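Local atomic coordinates of endo-b-1,4-glucanase (Nasutitermes takasagoensis, PDB entry 1KS8), a protein that probably cleaves internal beta-1,4-glucosidic linkages in cellulose and related beta-glucans, as a family 9 glycosyl hydrolase. Residues Ala95-Thr100 with Ile164-Val169; Glu214-Ala219 with Phe242-Trp247; Thr276-Val281 with Leu320-Ser325; Leu296-Trp301 with Ala308-Ile313. All blocks are in the same frame, centred on the assembly; numbering follows the deposited sequence.

Contact 1 (Ala95-Thr100 with Ile164-Val169); sequences AVKWAT and IVFRNV
With chi1 of -66°, Phe166 sets its CG opposite the carbonyl carbon and sends its ring out toward Val96 and Lys97; the backbone of helix 89-106 sets Lys97 CB by that ring, and CG anti to the backbone N (chi1 -170°) leads the rest of the chain away from it. The far end of the phenyl ring does the touching. Its CZ lies 3.9 Å from Lys97 CB, an oblique approach, whereas Val96 CG1 sits at the ring edge, near the plane, 4.3 Å from CE2. No hydrogen bond crosses the interface, so contact between carbon surfaces joins the two segments. Within its own segment, Val165 lays CG1 on one face of the Phe166 ring, 4.0 Å above the plane and displaced toward the rim. The pairing belongs to the (alpha/alpha)6 barrel of family 9 enzymes: here helix 89-106 meets the chain at and just beyond helix 149-165. Phenylalanine suits this join because a long flat side chain can bridge two segments whose nearest CA atoms, those of Val96 and Val165, are 8.8 Å apart, and branched Val96 offers a compact apolar wall to its edge. Lysine serves both sides of a border: its CB packs on the phenyl ring, while NZ forms a salt bridge with Asp101 and makes a cation-pi contact with Tyr173. Tyr173 also meets the Phe166 ring edge-to-face.

Contact 2 (Glu214-Ala219 with Phe242-Trp247); sequences ELVWAA and FGLQNW
The ring of Phe242 receives Leu215 CD1 at its edge, near the plane and 4.3 Å from CE1, while Val216 CG2 comes in obliquely to 4.2 Å from CD1. The indole of Trp247 carries Leu244 CD1 on one face, 3.9 Å above the plane and shifted toward the rim. A hydrogen bond fixes this indole: Trp247 NE1 donates to Phe242 O over 3.1 Å, a somewhat bent bond (145° at the hydrogen), with the donor 37° out of the carbonyl plane. Leu244 is thereby held between two partners, for its other methyl, CD2, meets Val216 CG2 at 3.8 Å, the two side chains reaching tip to tip. Val216 can serve Phe242 and Leu244 together because CG2 lies anti to the carbonyl carbon, which brings it within reach of both side chains. Glycine suits position 243, where positive phi turns the chain after helix 229-241 and Leu244 N bonds back to Tyr239 O. This is a Schellman motif. It brings the loop back against helix 212-226, whose first turn holds Asp213 and Glu214 of the calcium site known in this protein; no calcium is bound here, and the side chain of Leu244 lies about 4 Å from that of Asp213.

Contact 3 (Thr276-Val281 with Leu320-Ser325); sequences TVQSYV and LGLSAS
Leu322 meets Val277 and Gln278 directly after a Schellman motif, in which Gly321, at positive phi, ends helix 303-319 and turns the chain toward helix 324-341. The contact thus seats the connection between two successive helices of the (alpha/alpha)6 barrel against the preceding helix 271-286. Glycine suits the turn because at phi 95° a side chain would press on the carbonyl O of Leu320.

The apolar part of the interface lies on the inner side. Val277 CG1 packs against Leu322 CD1 at 4.0 Å, the two side chains crossing at a slant. Leucine is apt at this point because its fork supplies two methyls to two neighbours; chi1 of -68°, with CG anti to the carbonyl carbon, directs that fork at the helix. Valine keeps the facing helix surface compact, and it also touches Ala317 of helix 303-319.

Toward the solvent side the contact turns from purely apolar to mixed. Gln278, partly exposed, crosses the leucine at about a right angle and brings its amide up to a methyl. Tyr327 of helix 324-341 packs on both Gln278 and Leu322. No hydrogen bond links the two segments; the glutamine amide simply rests by the leucine, with Gln278 NE2 4.1 Å from Leu322 CD2.

Contact 4 (Leu296-Trp301 with Ala308-Ile313); sequences LYIDMW and ANAAFI
Leu296 and Ile298 both direct their side chains at Ala310, joining the loop that leads into helix 303-319 to a later turn of that same helix in the (alpha/alpha)6 barrel. The leucine arrives nearly head-on: with CG anti to the carbonyl carbon (chi1 -76°) its branched end turns toward the helix, and Leu296 CD1 lies 3.8 Å from Ala310 CB, about 28° off the extended line of the alanine CA–CB bond. The isoleucine comes in more obliquely, with CD1 at a looser 4.5 Å from Ala310 CB. Alanine suits the helix position because one small methyl lets both longer chains close in, and their reach lets a loop sit well clear of the helix backbone: the CA atoms of Leu296 and Ala310 are 8.6 Å apart. Leu296 also touches Phe330 of helix 324-341, and its backbone N bonds to Gln334 OE1, so the base of the loop is tied to a second helix. Ile298 packs on His306 as well.

Further along, the loop is shaped by its own residues. The Trp301 ring has Met300 CE over one face, 3.6 Å above the plane and displaced toward the rim. Asp299 can accept a backbone bond with its carboxylate and so closes an Asx turn just before the helix: Trp301 N donates to Asp299 OD2 over 3.2 Å, close to straight at 158°, from well above the carboxylate plane.

Overall arrangement
From the N terminus, contact 1 comes first, closing a loop of 63 residues between helix 89-106 and the chain at helix 149-165. Contact 2 follows in series, folding the turn after helix 229-241 back onto helix 212-226 across a short, almost wholly helical excursion. Contact 3 then opens on helix 271-286 and closes 38 residues later at the join of helices 303-319 and 324-341. Contact 4, spanning just six residues, is nested inside that loop. Contacts 3 and 4 lie on the same side of the chain's centre, their centres about 16 Å apart, whereas contacts 1 and 4 lie on opposite sides. None touches another; together they tie neighbouring helices and connections around the barrel.

Contact 1 (Ala95-Thr100 with Ile164-Val169)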
loop_
_atom_site.group_PDB
_atom_site.type_symbol
_atom_site.label_atom_id
_atom_site.label_comp_id
_atom_site.label_asym_id
_atom_site.label_seq_id
_atom_site.Cartn_x
_atom_site.Cartn_y
_atom_site.Cartn_z
ATOM N N ALA A 95 6.562 9.715 -3.917
ATOM C CA ALA A 95 6.292 8.368 -3.422
ATOM C C ALA A 95 5.369 7.622 -4.380
ATOM O O ALA A 95 5.522 6.422 -4.608
ATOM C CB ALA A 95 5.671 8.436 -2.032
ATOM N N VAL A 96 4.406 8.337 -4.944
ATOM C CA VAL A 96 3.482 7.735 -5.891
ATOM C C VAL A 96 4.207 7.466 -7.210
ATOM O O VAL A 96 4.114 6.373 -7.776
ATOM C CB VAL A 96 2.279 8.668 -6.151
ATOM C CG1 VAL A 96 1.449 8.149 -7.319
ATOM C CG2 VAL A 96 1.419 8.760 -4.901
ATOM N N LYS A 97 4.956 8.455 -7.685
ATOM C CA LYS A 97 5.667 8.317 -8.949
ATOM C C LYS A 97 6.715 7.209 -8.935
ATOM O O LYS A 97 6.985 6.596 -9.968
ATOM C CB LYS A 97 6.311 9.654 -9.336
ATOM C CG LYS A 97 6.875 9.690 -10.751
ATOM C CD LYS A 97 7.219 11.118 -11.159
ATOM C CE LYS A 97 7.623 11.205 -12.624
ATOM N NZ LYS A 97 8.877 10.461 -12.918
ATOM N N TRP A 98 7.306 6.936 -7.777
ATOM C CA TRP A 98 8.308 5.881 -7.721
ATOM C C TRP A 98 7.657 4.559 -8.114
ATOM O O TRP A 98 8.276 3.714 -8.758
ATOM C CB TRP A 98 8.917 5.772 -6.322
ATOM C CG TRP A 98 10.187 4.988 -6.330
ATOM C CD1 TRP A 98 10.322 3.634 -6.198
ATOM C CD2 TRP A 98 11.498 5.499 -6.589
ATOM N NE1 TRP A 98 11.638 3.272 -6.366
ATOM C CE2 TRP A 98 12.381 4.398 -6.608
ATOM C CE3 TRP A 98 12.011 6.784 -6.811
ATOM C CZ2 TRP A 98 13.754 4.541 -6.843
ATOM C CZ3 TRP A 98 13.376 6.927 -7.046
ATOM C CH2 TRP A 98 14.230 5.811 -7.060
ATOM N N ALA A 99 6.397 4.388 -7.733
ATOM C CA ALA A 99 5.671 3.174 -8.063
ATOM C C ALA A 99 5.167 3.188 -9.507
ATOM O O ALA A 99 5.367 2.228 -10.244
ATOM C CB ALA A 99 4.501 2.988 -7.101
ATOM N N THR A 100 4.532 4.280 -9.919
ATOM C CA THR A 100 3.996 4.339 -11.275
ATOM C C THR A 100 5.053 4.328 -12.379
ATOM O O THR A 100 4.799 3.807 -13.466
ATOM C CB THR A 100 3.030 5.538 -11.451
ATOM O OG1 THR A 100 3.693 6.761 -11.117
ATOM C CG2 THR A 100 1.814 5.366 -10.540
ATOM N N ILE A 164 -4.534 11.697 -11.818
ATOM C CA ILE A 164 -5.252 12.805 -11.194
ATOM C C ILE A 164 -4.265 13.622 -10.360
ATOM O O ILE A 164 -4.256 14.850 -10.404
ATOM C CB ILE A 164 -6.394 12.289 -10.288
ATOM C CG1 ILE A 164 -7.437 11.560 -11.139
ATOM C CG2 ILE A 164 -7.037 13.449 -9.533
ATOM C CD1 ILE A 164 -8.495 10.833 -10.330
ATOM N N VAL A 165 -3.419 12.927 -9.609
ATOM C CA VAL A 165 -2.423 13.583 -8.775
ATOM C C VAL A 165 -1.538 14.536 -9.581
ATOM O O VAL A 165 -1.243 15.647 -9.139
ATOM C CB VAL A 165 -1.514 12.537 -8.076
ATOM C CG1 VAL A 165 -0.316 13.219 -7.427
ATOM C CG2 VAL A 165 -2.312 11.775 -7.032
ATOM N N PHE A 166 -1.132 14.102 -10.770
ATOM C CA PHE A 166 -0.240 14.896 -11.613
ATOM C C PHE A 166 -0.908 15.730 -12.701
ATOM O O PHE A 166 -0.226 16.371 -13.500
ATOM C CB PHE A 166 0.799 13.968 -12.243
ATOM C CG PHE A 166 1.742 13.361 -11.246
ATOM C CD1 PHE A 166 2.787 14.111 -10.719
ATOM C CD2 PHE A 166 1.560 12.057 -10.800
ATOM C CE1 PHE A 166 3.638 13.573 -9.759
ATOM C CE2 PHE A 166 2.407 11.508 -9.836
ATOM C CZ PHE A 166 3.446 12.268 -9.316
ATOM N N ARG A 167 -2.235 15.728 -12.716
ATOM C CA ARG A 167 -3.005 16.463 -13.713
ATOM C C ARG A 167 -2.508 17.880 -14.005
ATOM O O ARG A 167 -2.418 18.279 -15.167
ATOM C CB ARG A 167 -4.473 16.508 -13.284
ATOM C CG ARG A 167 -5.393 17.285 -14.206
ATOM C CD ARG A 167 -6.823 17.231 -13.689
ATOM N NE ARG A 167 -6.899 17.621 -12.282
ATOM C CZ ARG A 167 -8.022 17.642 -11.568
ATOM N NH1 ARG A 167 -9.175 17.297 -12.124
ATOM N NH2 ARG A 167 -7.989 18.010 -10.293
ATOM N N ASN A 168 -2.177 18.635 -12.963
ATOM C CA ASN A 168 -1.719 20.010 -13.149
ATOM C C ASN A 168 -0.207 20.219 -13.110
ATOM O O ASN A 168 0.337 20.975 -13.915
ATOM C CB ASN A 168 -2.379 20.923 -12.112
ATOM C CG ASN A 168 -3.890 20.926 -12.218
ATOM O OD1 ASN A 168 -4.446 21.153 -13.293
ATOM N ND2 ASN A 168 -4.565 20.678 -11.101
ATOM N N VAL A 169 0.471 19.552 -12.182
ATOM C CA VAL A 169 1.916 19.709 -12.046
ATOM C C VAL A 169 2.722 19.081 -13.180
ATOM O O VAL A 169 3.791 19.577 -13.535
ATOM C CB VAL A 169 2.412 19.136 -10.699
ATOM C CG1 VAL A 169 2.195 17.635 -10.660
ATOM C CG2 VAL A 169 3.878 19.478 -10.499
#

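Contact 2 (Glu214-Ala219 with Phe242-Trp247)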
loop_
_atom_site.group_PDB
_atom_site.type_symbol
_atom_site.label_atom_id
_atom_site.label_comp_id
_atom_site.label_asym_id
_atom_site.label_seq_id
_atom_site.Cartn_x
_atom_site.Cartn_y
_atom_site.Cartn_z
ATOM N N GLU A 214 -11.718 -5.896 -8.160
ATOM C CA GLU A 214 -10.684 -5.094 -8.809
ATOM C C GLU A 214 -11.178 -4.454 -10.101
ATOM O O GLU A 214 -10.782 -3.340 -10.444
ATOM C CB GLU A 214 -9.455 -5.953 -9.118
ATOM C CG GLU A 214 -8.648 -6.354 -7.899
ATOM C CD GLU A 214 -8.155 -5.156 -7.122
ATOM O OE1 GLU A 214 -7.731 -4.170 -7.762
ATOM O OE2 GLU A 214 -8.184 -5.202 -5.874
ATOM N N LEU A 215 -12.030 -5.166 -10.830
ATOM C CA LEU A 215 -12.567 -4.637 -12.079
ATOM C C LEU A 215 -13.443 -3.416 -11.798
ATOM O O LEU A 215 -13.401 -2.427 -12.528
ATOM C CB LEU A 215 -13.372 -5.718 -12.809
ATOM C CG LEU A 215 -12.541 -6.887 -13.352
ATOM C CD1 LEU A 215 -13.461 -7.948 -13.942
ATOM C CD2 LEU A 215 -11.569 -6.375 -14.406
ATOM N N VAL A 216 -14.228 -3.488 -10.728
ATOM C CA VAL A 216 -15.101 -2.380 -10.351
ATOM C C VAL A 216 -14.255 -1.211 -9.845
ATOM O O VAL A 216 -14.501 -0.055 -10.185
ATOM C CB VAL A 216 -16.086 -2.803 -9.235
ATOM C CG1 VAL A 216 -17.014 -1.651 -8.900
ATOM C CG2 VAL A 216 -16.887 -4.025 -9.676
ATOM N N TRP A 217 -13.257 -1.533 -9.028
ATOM C CA TRP A 217 -12.340 -0.551 -8.453
ATOM C C TRP A 217 -11.625 0.210 -9.572
ATOM O O TRP A 217 -11.589 1.443 -9.575
ATOM C CB TRP A 217 -11.341 -1.303 -7.562
ATOM C CG TRP A 217 -10.241 -0.519 -6.881
ATOM C CD1 TRP A 217 -8.895 -0.729 -7.023
ATOM C CD2 TRP A 217 -10.380 0.460 -5.837
ATOM N NE1 TRP A 217 -8.194 0.043 -6.131
ATOM C CE2 TRP A 217 -9.077 0.783 -5.389
ATOM C CE3 TRP A 217 -11.477 1.091 -5.232
ATOM C CZ2 TRP A 217 -8.841 1.706 -4.363
ATOM C CZ3 TRP A 217 -11.241 2.012 -4.209
ATOM C CH2 TRP A 217 -9.933 2.308 -3.787
ATOM N N ALA A 218 -11.070 -0.529 -10.530
ATOM C CA ALA A 218 -10.362 0.074 -11.655
ATOM C C ALA A 218 -11.292 0.939 -12.507
ATOM O O ALA A 218 -10.933 2.051 -12.903
ATOM C CB ALA A 218 -9.728 -1.015 -12.517
ATOM N N ALA A 219 -12.485 0.428 -12.791
ATOM C CA ALA A 219 -13.447 1.169 -13.598
ATOM C C ALA A 219 -13.834 2.472 -12.909
ATOM O O ALA A 219 -13.935 3.517 -13.551
ATOM C CB ALA A 219 -14.690 0.321 -13.854
ATOM N N PHE A 242 -21.782 -8.633 -9.870
ATOM C CA PHE A 242 -20.996 -9.371 -8.889
ATOM C C PHE A 242 -21.598 -9.317 -7.484
ATOM O O PHE A 242 -21.156 -10.032 -6.585
ATOM C CB PHE A 242 -19.567 -8.819 -8.866
ATOM C CG PHE A 242 -18.851 -8.909 -10.190
ATOM C CD1 PHE A 242 -17.789 -8.056 -10.475
ATOM C CD2 PHE A 242 -19.219 -9.857 -11.141
ATOM C CE1 PHE A 242 -17.102 -8.145 -11.686
ATOM C CE2 PHE A 242 -18.538 -9.956 -12.355
ATOM C CZ PHE A 242 -17.479 -9.099 -12.627
ATOM N N GLY A 243 -22.603 -8.464 -7.298
ATOM C CA GLY A 243 -23.246 -8.338 -6.001
ATOM C C GLY A 243 -22.315 -7.895 -4.885
ATOM O O GLY A 243 -22.364 -8.432 -3.778
ATOM N N LEU A 244 -21.472 -6.908 -5.168
ATOM C CA LEU A 244 -20.525 -6.406 -4.176
ATOM C C LEU A 244 -21.162 -5.896 -2.888
ATOM O O LEU A 244 -20.511 -5.865 -1.845
ATOM C CB LEU A 244 -19.660 -5.298 -4.783
ATOM C CG LEU A 244 -18.338 -5.724 -5.426
ATOM C CD1 LEU A 244 -18.594 -6.728 -6.532
ATOM C CD2 LEU A 244 -17.623 -4.497 -5.968
ATOM N N GLN A 245 -22.427 -5.494 -2.950
ATOM C CA GLN A 245 -23.099 -4.993 -1.757
ATOM C C GLN A 245 -23.159 -6.063 -0.668
ATOM O O GLN A 245 -23.297 -5.746 0.514
ATOM C CB GLN A 245 -24.522 -4.534 -2.091
ATOM C CG GLN A 245 -25.417 -5.629 -2.649
ATOM C CD GLN A 245 -25.441 -5.650 -4.164
ATOM O OE1 GLN A 245 -24.399 -5.631 -4.819
ATOM N NE2 GLN A 245 -26.642 -5.692 -4.731
ATOM N N ASN A 246 -23.047 -7.325 -1.072
ATOM C CA ASN A 246 -23.105 -8.449 -0.137
ATOM C C ASN A 246 -21.738 -8.974 0.298
ATOM O O ASN A 246 -21.651 -9.845 1.163
ATOM C CB ASN A 246 -23.909 -9.595 -0.756
ATOM C CG ASN A 246 -25.371 -9.244 -0.957
ATOM O OD1 ASN A 246 -26.112 -9.981 -1.607
ATOM N ND2 ASN A 246 -25.795 -8.119 -0.394
ATOM N N TRP A 247 -20.674 -8.454 -0.306
ATOM C CA TRP A 247 -19.322 -8.888 0.034
ATOM C C TRP A 247 -18.908 -8.375 1.407
ATOM O O TRP A 247 -19.416 -7.358 1.878
ATOM C CB TRP A 247 -18.326 -8.375 -1.007
ATOM C CG TRP A 247 -18.377 -9.074 -2.332
ATOM C CD1 TRP A 247 -19.488 -9.539 -2.976
ATOM C CD2 TRP A 247 -17.272 -9.318 -3.210
ATOM N NE1 TRP A 247 -19.144 -10.054 -4.203
ATOM C CE2 TRP A 247 -17.789 -9.932 -4.373
ATOM C CE3 TRP A 247 -15.895 -9.077 -3.129
ATOM C CZ2 TRP A 247 -16.978 -10.305 -5.447
ATOM C CZ3 TRP A 247 -15.087 -9.448 -4.199
ATOM C CH2 TRP A 247 -15.633 -10.056 -5.343
#

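Contact 3 (Thr276-Val281 with Leu320-Ser325)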
loop_
_atom_site.group_PDB
_atom_site.type_symbol
_atom_site.label_atom_id
_atom_site.label_comp_id
_atom_site.label_asym_id
_atom_site.label_seq_id
_atom_site.Cartn_x
_atom_site.Cartn_y
_atom_site.Cartn_z
ATOM N N THR A 276 -24.287 1.153 2.628
ATOM C CA THR A 276 -23.354 0.057 2.852
ATOM C C THR A 276 -22.129 0.514 3.640
ATOM O O THR A 276 -21.633 -0.214 4.500
ATOM C CB THR A 276 -22.911 -0.574 1.519
ATOM O OG1 THR A 276 -24.072 -0.955 0.766
ATOM C CG2 THR A 276 -22.065 -1.810 1.774
ATOM N N VAL A 277 -21.643 1.718 3.352
ATOM C CA VAL A 277 -20.484 2.254 4.059
ATOM C C VAL A 277 -20.805 2.493 5.534
ATOM O O VAL A 277 -20.039 2.089 6.410
ATOM C CB VAL A 277 -20.000 3.578 3.418
ATOM C CG1 VAL A 277 -18.918 4.218 4.282
ATOM C CG2 VAL A 277 -19.455 3.304 2.023
ATOM N N GLN A 278 -21.933 3.149 5.808
ATOM C CA GLN A 278 -22.343 3.424 7.186
ATOM C C GLN A 278 -22.516 2.135 7.977
ATOM O O GLN A 278 -22.112 2.044 9.136
ATOM C CB GLN A 278 -23.669 4.204 7.227
ATOM C CG GLN A 278 -24.420 4.041 8.560
ATOM C CD GLN A 278 -25.772 4.740 8.606
ATOM O OE1 GLN A 278 -26.646 4.366 9.396
ATOM N NE2 GLN A 278 -25.948 5.761 7.776
ATOM N N SER A 279 -23.135 1.143 7.350
ATOM C CA SER A 279 -23.364 -0.135 8.008
ATOM C C SER A 279 -22.045 -0.768 8.436
ATOM O O SER A 279 -21.924 -1.281 9.549
ATOM C CB SER A 279 -24.110 -1.083 7.071
ATOM O OG SER A 279 -24.356 -2.326 7.703
ATOM N N TYR A 280 -21.057 -0.724 7.547
ATOM C CA TYR A 280 -19.750 -1.301 7.837
ATOM C C TYR A 280 -19.024 -0.542 8.944
ATOM O O TYR A 280 -18.524 -1.144 9.895
ATOM C CB TYR A 280 -18.885 -1.311 6.574
ATOM C CG TYR A 280 -17.470 -1.794 6.814
ATOM C CD1 TYR A 280 -17.221 -3.097 7.246
ATOM C CD2 TYR A 280 -16.384 -0.941 6.625
ATOM C CE1 TYR A 280 -15.917 -3.540 7.486
ATOM C CE2 TYR A 280 -15.077 -1.374 6.863
ATOM C CZ TYR A 280 -14.854 -2.671 7.294
ATOM O OH TYR A 280 -13.569 -3.097 7.546
ATOM N N VAL A 281 -18.959 0.780 8.818
ATOM C CA VAL A 281 -18.279 1.585 9.823
ATOM C C VAL A 281 -18.939 1.450 11.190
ATOM O O VAL A 281 -18.252 1.279 12.198
ATOM C CB VAL A 281 -18.237 3.074 9.415
ATOM C CG1 VAL A 281 -17.636 3.903 10.542
ATOM C CG2 VAL A 281 -17.401 3.240 8.147
ATOM N N LEU A 320 -18.119 12.125 3.232
ATOM C CA LEU A 320 -19.407 11.960 2.559
ATOM C C LEU A 320 -20.504 12.607 3.396
ATOM O O LEU A 320 -21.652 12.720 2.960
ATOM C CB LEU A 320 -19.735 10.474 2.377
ATOM C CG LEU A 320 -18.858 9.632 1.449
ATOM C CD1 LEU A 320 -19.273 8.170 1.549
ATOM C CD2 LEU A 320 -18.989 10.128 0.019
ATOM N N GLY A 321 -20.143 13.027 4.604
ATOM C CA GLY A 321 -21.110 13.646 5.490
ATOM C C GLY A 321 -21.724 12.642 6.447
ATOM O O GLY A 321 -22.710 12.941 7.120
ATOM N N LEU A 322 -21.144 11.446 6.506
ATOM C CA LEU A 322 -21.636 10.398 7.395
ATOM C C LEU A 322 -20.995 10.522 8.773
ATOM O O LEU A 322 -19.776 10.385 8.905
ATOM C CB LEU A 322 -21.316 9.014 6.819
ATOM C CG LEU A 322 -22.041 8.585 5.542
ATOM C CD1 LEU A 322 -21.428 7.295 5.015
ATOM C CD2 LEU A 322 -23.524 8.397 5.830
ATOM N N SER A 323 -21.820 10.779 9.788
ATOM C CA SER A 323 -21.362 10.917 11.174
ATOM C C SER A 323 -19.921 11.408 11.218
ATOM O O SER A 323 -19.074 10.810 11.882
ATOM C CB SER A 323 -21.454 9.568 11.892
ATOM O OG SER A 323 -22.735 8.986 11.735
ATOM N N ALA A 324 -19.655 12.501 10.513
ATOM C CA ALA A 324 -18.311 13.060 10.414
ATOM C C ALA A 324 -17.519 13.158 11.712
ATOM O O ALA A 324 -16.399 12.658 11.793
ATOM C CB ALA A 324 -18.373 14.424 9.745
ATOM N N SER A 325 -18.087 13.803 12.724
ATOM C CA SER A 325 -17.391 13.963 13.996
ATOM C C SER A 325 -17.023 12.649 14.677
ATOM O O SER A 325 -15.871 12.449 15.069
ATOM C CB SER A 325 -18.228 14.817 14.952
ATOM O OG SER A 325 -18.348 16.141 14.463
#

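Contact 4 (Leu296-Trp301 with Ala308-Ile313)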
loop_
_atom_site.group_PDB
_atom_site.type_symbol
_atom_site.label_atom_id
_atom_site.label_comp_id
_atom_site.label_asym_id
_atom_site.label_seq_id
_atom_site.Cartn_x
_atom_site.Cartn_y
_atom_site.Cartn_z
ATOM N N LEU A 296 -8.857 -1.955 17.167
ATOM C CA LEU A 296 -9.682 -2.864 16.377
ATOM C C LEU A 296 -8.819 -4.088 16.096
ATOM O O LEU A 296 -7.694 -3.951 15.618
ATOM C CB LEU A 296 -10.069 -2.220 15.042
ATOM C CG LEU A 296 -11.164 -1.153 15.043
ATOM C CD1 LEU A 296 -11.196 -0.455 13.693
ATOM C CD2 LEU A 296 -12.508 -1.802 15.342
ATOM N N TYR A 297 -9.322 -5.280 16.398
ATOM C CA TYR A 297 -8.551 -6.493 16.139
ATOM C C TYR A 297 -9.279 -7.277 15.060
ATOM O O TYR A 297 -10.177 -8.075 15.340
ATOM C CB TYR A 297 -8.396 -7.333 17.409
ATOM C CG TYR A 297 -7.370 -8.433 17.258
ATOM C CD1 TYR A 297 -7.739 -9.710 16.832
ATOM C CD2 TYR A 297 -6.013 -8.178 17.474
ATOM C CE1 TYR A 297 -6.780 -10.703 16.623
ATOM C CE2 TYR A 297 -5.051 -9.161 17.266
ATOM C CZ TYR A 297 -5.440 -10.418 16.840
ATOM O OH TYR A 297 -4.480 -11.381 16.619
ATOM N N ILE A 298 -8.873 -7.035 13.820
ATOM C CA ILE A 298 -9.487 -7.653 12.656
ATOM C C ILE A 298 -8.865 -8.988 12.247
ATOM O O ILE A 298 -9.566 -9.886 11.781
ATOM C CB ILE A 298 -9.459 -6.643 11.484
ATOM C CG1 ILE A 298 -10.341 -5.442 11.848
ATOM C CG2 ILE A 298 -9.934 -7.296 10.198
ATOM C CD1 ILE A 298 -10.146 -4.230 10.970
ATOM N N ASP A 299 -7.556 -9.118 12.426
ATOM C CA ASP A 299 -6.853 -10.351 12.088
ATOM C C ASP A 299 -5.467 -10.305 12.710
ATOM O O ASP A 299 -4.970 -9.229 13.046
ATOM C CB ASP A 299 -6.735 -10.507 10.569
ATOM C CG ASP A 299 -6.192 -11.866 10.163
ATOM O OD1 ASP A 299 -6.778 -12.888 10.576
ATOM O OD2 ASP A 299 -5.181 -11.914 9.431
ATOM N N MET A 300 -4.849 -11.473 12.867
ATOM C CA MET A 300 -3.517 -11.562 13.450
ATOM C C MET A 300 -2.423 -11.053 12.511
ATOM O O MET A 300 -1.358 -10.654 12.971
ATOM C CB MET A 300 -3.202 -13.010 13.850
ATOM C CG MET A 300 -3.253 -13.996 12.693
ATOM S SD MET A 300 -2.537 -15.597 13.103
ATOM C CE MET A 300 -0.780 -15.224 12.905
ATOM N N TRP A 301 -2.679 -11.068 11.205
ATOM C CA TRP A 301 -1.684 -10.601 10.238
ATOM C C TRP A 301 -1.836 -9.111 9.967
ATOM O O TRP A 301 -2.910 -8.648 9.586
ATOM C CB TRP A 301 -1.804 -11.362 8.915
ATOM C CG TRP A 301 -1.610 -12.842 9.034
ATOM C CD1 TRP A 301 -2.579 -13.805 8.966
ATOM C CD2 TRP A 301 -0.369 -13.533 9.223
ATOM N NE1 TRP A 301 -2.017 -15.053 9.098
ATOM C CE2 TRP A 301 -0.663 -14.915 9.258
ATOM C CE3 TRP A 301 0.963 -13.120 9.366
ATOM C CZ2 TRP A 301 0.329 -15.890 9.430
ATOM C CZ3 TRP A 301 1.951 -14.089 9.538
ATOM C CH2 TRP A 301 1.625 -15.459 9.569
ATOM N N ALA A 308 -5.590 0.696 10.802
ATOM C CA ALA A 308 -5.333 1.947 10.100
ATOM C C ALA A 308 -6.125 2.007 8.790
ATOM O O ALA A 308 -6.582 3.075 8.387
ATOM C CB ALA A 308 -3.842 2.105 9.831
ATOM N N ASN A 309 -6.283 0.870 8.117
ATOM C CA ASN A 309 -7.054 0.841 6.876
ATOM C C ASN A 309 -8.504 1.184 7.191
ATOM O O ASN A 309 -9.153 1.921 6.450
ATOM C CB ASN A 309 -6.996 -0.544 6.224
ATOM C CG ASN A 309 -5.670 -0.814 5.545
ATOM O OD1 ASN A 309 -4.756 0.007 5.595
ATOM N ND2 ASN A 309 -5.559 -1.974 4.901
ATOM N N ALA A 310 -9.009 0.635 8.291
ATOM C CA ALA A 310 -10.378 0.906 8.706
ATOM C C ALA A 310 -10.494 2.392 9.035
ATOM O O ALA A 310 -11.488 3.036 8.687
ATOM C CB ALA A 310 -10.738 0.062 9.923
ATOM N N ALA A 311 -9.477 2.938 9.696
ATOM C CA ALA A 311 -9.483 4.353 10.049
ATOM C C ALA A 311 -9.598 5.205 8.788
ATOM O O ALA A 311 -10.325 6.200 8.769
ATOM C CB ALA A 311 -8.214 4.719 10.820
ATOM N N PHE A 312 -8.891 4.821 7.729
ATOM C CA PHE A 312 -8.964 5.599 6.501
ATOM C C PHE A 312 -10.351 5.523 5.873
ATOM O O PHE A 312 -10.854 6.520 5.360
ATOM C CB PHE A 312 -7.922 5.146 5.482
ATOM C CG PHE A 312 -7.838 6.052 4.292
ATOM C CD1 PHE A 312 -7.482 7.387 4.451
ATOM C CD2 PHE A 312 -8.174 5.594 3.023
ATOM C CE1 PHE A 312 -7.466 8.259 3.365
ATOM C CE2 PHE A 312 -8.161 6.460 1.929
ATOM C CZ PHE A 312 -7.807 7.793 2.103
ATOM N N ILE A 313 -10.969 4.346 5.905
ATOM C CA ILE A 313 -12.312 4.206 5.355
ATOM C C ILE A 313 -13.251 5.120 6.140
ATOM O O ILE A 313 -14.134 5.754 5.565
ATOM C CB ILE A 313 -12.810 2.741 5.437
ATOM C CG1 ILE A 313 -12.068 1.888 4.402
ATOM C CG2 ILE A 313 -14.319 2.673 5.191
ATOM C CD1 ILE A 313 -12.296 2.312 2.953
#